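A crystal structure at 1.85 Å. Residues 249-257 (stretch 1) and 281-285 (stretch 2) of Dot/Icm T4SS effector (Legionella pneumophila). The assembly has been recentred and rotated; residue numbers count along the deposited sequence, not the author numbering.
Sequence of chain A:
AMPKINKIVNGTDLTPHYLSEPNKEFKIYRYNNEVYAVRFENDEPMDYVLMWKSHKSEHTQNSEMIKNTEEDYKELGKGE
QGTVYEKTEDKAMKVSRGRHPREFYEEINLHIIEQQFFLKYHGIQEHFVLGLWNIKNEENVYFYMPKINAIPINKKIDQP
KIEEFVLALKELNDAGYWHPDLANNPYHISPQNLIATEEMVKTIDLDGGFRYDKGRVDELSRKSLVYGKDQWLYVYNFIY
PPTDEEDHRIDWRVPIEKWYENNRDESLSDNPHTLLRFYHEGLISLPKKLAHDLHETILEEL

Stretch 1, residues 249-257: RIDWRVPIE
Stretch 2 (281-285) EGLIS

How do the two backbones lie against each other? Stretch 1 runs extended through Arg249 and Ile250 (phi/psi -88/141 at the latter), bends at Asp251 (-83/87), then enters a helix that contains Arg253 to Glu257 and runs on past the stretch. Asp251 caps the turn: its OD1 accepts from Arg253 N at 3.2 Å and, in a salt bridge, from Arg253 NH1 at 3.1 Å, with Asp251 chi1 at t and Arg253 chi1 at m. Asp251 O also accepts from Val254 N at 3.2 Å, and Glu257 N reaches Arg253 O at 2.9 Å. Stretch 2 has no regular structure; its CA comes nearest at Ile284, 5.2 Å from the CA of Trp252.

What joins them, if no direct hydrogen bond does? The polar centre of the contact is a backbone carbonyl. Leu283 O lies 3.3 Å from Trp252 CA in a CA-H...O contact, with an angle of 130° at the hydrogen, and accepts from a water whose oxygen is 3.1 Å away. The same water donates to Asp251 O at 3.0 Å, so one molecule bridges two backbone carbonyls that could not bond to each other.

Which bumps fill which hollows? Leu283, with chi1 m and chi2 t, brings its CD1 to 3.8 Å from Pro255 CB; the compact proline ring, puckered C-gamma endo, points its CA-to-CB bond toward stretch 2 and offers an apolar surface to the leucine methyl. Ile284 (chi1 p, chi2 t) turns CG2 toward two neighbours on one side of it, 4.2 Å from Trp252 CB and 4.0 Å from Ile256 CD1. Ile256 sets off sideways, but its m, t rotamer carries CD1 nearer to that methyl. Trp252 starts toward stretch 2, then chi1 p and chi2 -85° lead its indole away, leaving CB to make the contact. All three of these residues are buried, as their apolar side chains suit.

Why is the outer end shaped as it is? Ile250, chi1 and chi2 both m, points toward stretch 2 and sets CG2 against its backbone, 4.0 Å from Gly282 O and 4.1 Å from Leu283 O. Gly282 is the first residue after the preceding helix to leave helical phi/psi, at 81/21 in a Schellman motif, where a CB would be jammed against the carbonyl O of the residue before; Leu283 (-89/-33) and Ile284 (-133/162) then carry the chain past Trp252. Altogether 251 Å² is buried, with Leu283 covered most.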

# COMPACT_ATOMS: atom_id res chain seq x y z
N ARG A 249 18.75 21.87 -4.77
CA ARG A 249 18.13 20.59 -5.05
C ARG A 249 18.25 20.23 -6.52
O ARG A 249 18.01 21.06 -7.41
CB ARG A 249 16.67 20.61 -4.62
CG ARG A 249 16.44 20.50 -3.11
CD ARG A 249 17.10 21.63 -2.35
NE ARG A 249 16.68 21.67 -0.95
CZ ARG A 249 17.10 22.57 -0.06
NH1 ARG A 249 17.97 23.51 -0.42
NH2 ARG A 249 16.65 22.53 1.19
N ILE A 250 18.62 18.98 -6.78
CA ILE A 250 18.80 18.47 -8.13
C ILE A 250 17.47 17.93 -8.64
O ILE A 250 16.73 17.29 -7.89
CB ILE A 250 19.89 17.38 -8.16
CG1 ILE A 250 21.25 17.96 -7.71
CG2 ILE A 250 20.01 16.76 -9.54
CD1 ILE A 250 21.68 19.19 -8.47
N ASP A 251 17.18 18.17 -9.91
CA ASP A 251 15.96 17.65 -10.52
C ASP A 251 16.23 16.21 -10.94
O ASP A 251 16.62 15.92 -12.08
CB ASP A 251 15.53 18.50 -11.71
CG ASP A 251 14.11 18.14 -12.18
OD1 ASP A 251 13.53 17.19 -11.62
OD2 ASP A 251 13.57 18.82 -13.08
N TRP A 252 16.00 15.29 -10.00
CA TRP A 252 16.15 13.86 -10.25
C TRP A 252 15.29 13.36 -11.39
O TRP A 252 15.56 12.28 -11.94
CB TRP A 252 15.79 13.09 -8.98
CG TRP A 252 14.45 13.48 -8.41
CD1 TRP A 252 14.19 14.53 -7.58
CD2 TRP A 252 13.19 12.84 -8.65
NE1 TRP A 252 12.84 14.58 -7.28
CE2 TRP A 252 12.21 13.55 -7.93
CE3 TRP A 252 12.80 11.73 -9.41
CZ2 TRP A 252 10.87 13.18 -7.93
CZ3 TRP A 252 11.46 11.36 -9.41
CH2 TRP A 252 10.52 12.09 -8.68
N ARG A 253 14.25 14.11 -11.78
CA ARG A 253 13.34 13.62 -12.81
C ARG A 253 13.99 13.60 -14.18
O ARG A 253 13.62 12.79 -15.03
CB ARG A 253 12.08 14.48 -12.84
CG ARG A 253 11.39 14.60 -11.51
CD ARG A 253 10.18 15.53 -11.59
NE ARG A 253 9.61 15.75 -10.26
CZ ARG A 253 10.10 16.59 -9.36
NH1 ARG A 253 11.19 17.30 -9.63
NH2 ARG A 253 9.51 16.73 -8.18
N VAL A 254 14.95 14.49 -14.43
CA VAL A 254 15.53 14.64 -15.76
C VAL A 254 16.28 13.38 -16.17
O VAL A 254 16.01 12.82 -17.24
CB VAL A 254 16.45 15.87 -15.82
CG1 VAL A 254 17.16 15.96 -17.17
CG2 VAL A 254 15.64 17.15 -15.57
N PRO A 255 17.24 12.89 -15.38
CA PRO A 255 17.94 11.66 -15.78
C PRO A 255 17.02 10.45 -15.82
O PRO A 255 17.20 9.58 -16.68
CB PRO A 255 19.04 11.50 -14.72
CG PRO A 255 18.55 12.29 -13.54
CD PRO A 255 17.78 13.46 -14.13
N ILE A 256 16.04 10.38 -14.91
CA ILE A 256 15.15 9.23 -14.87
C ILE A 256 14.27 9.19 -16.12
O ILE A 256 14.11 8.14 -16.75
CB ILE A 256 14.31 9.26 -13.58
CG1 ILE A 256 15.21 8.99 -12.38
CG2 ILE A 256 13.17 8.25 -13.67
CD1 ILE A 256 14.46 9.00 -11.05
N GLU A 257 13.68 10.33 -16.47
CA GLU A 257 12.84 10.39 -17.66
C GLU A 257 13.63 10.03 -18.91
O GLU A 257 13.17 9.25 -19.75
CB GLU A 257 12.22 11.78 -17.80
CG GLU A 257 11.17 12.08 -16.75
CD GLU A 257 9.89 11.29 -16.97
OE1 GLU A 257 9.78 10.62 -18.01
OE2 GLU A 257 8.99 11.36 -16.10
N GLU A 281 26.57 9.54 -9.04
CA GLU A 281 26.72 10.79 -9.78
C GLU A 281 26.01 11.96 -9.12
O GLU A 281 26.15 13.09 -9.59
CB GLU A 281 26.21 10.62 -11.20
CG GLU A 281 27.06 9.71 -12.08
CD GLU A 281 26.41 9.46 -13.43
OE1 GLU A 281 25.19 9.22 -13.48
OE2 GLU A 281 27.13 9.50 -14.45
N GLY A 282 25.24 11.73 -8.07
CA GLY A 282 24.47 12.79 -7.45
C GLY A 282 23.18 13.12 -8.15
O GLY A 282 22.64 14.22 -7.95
N LEU A 283 22.65 12.20 -8.96
CA LEU A 283 21.44 12.45 -9.74
C LEU A 283 20.17 12.09 -8.99
O LEU A 283 19.13 12.74 -9.21
CB LEU A 283 21.49 11.67 -11.05
CG LEU A 283 22.71 11.91 -11.95
CD1 LEU A 283 22.55 11.14 -13.25
CD2 LEU A 283 22.90 13.39 -12.21
N ILE A 284 20.21 11.07 -8.14
CA ILE A 284 19.06 10.62 -7.38
C ILE A 284 19.48 10.42 -5.93
O ILE A 284 20.66 10.29 -5.61
CB ILE A 284 18.45 9.32 -7.94
CG1 ILE A 284 19.46 8.17 -7.85
CG2 ILE A 284 18.01 9.51 -9.37
CD1 ILE A 284 18.87 6.81 -8.19
N SER A 285 18.49 10.39 -5.06
CA SER A 285 18.67 10.05 -3.65
C SER A 285 18.19 8.62 -3.41
O SER A 285 17.39 8.07 -4.17
CB SER A 285 17.90 11.02 -2.75
OG SER A 285 18.36 12.34 -2.95
O HOH W 1 19.31 14.62 -11.68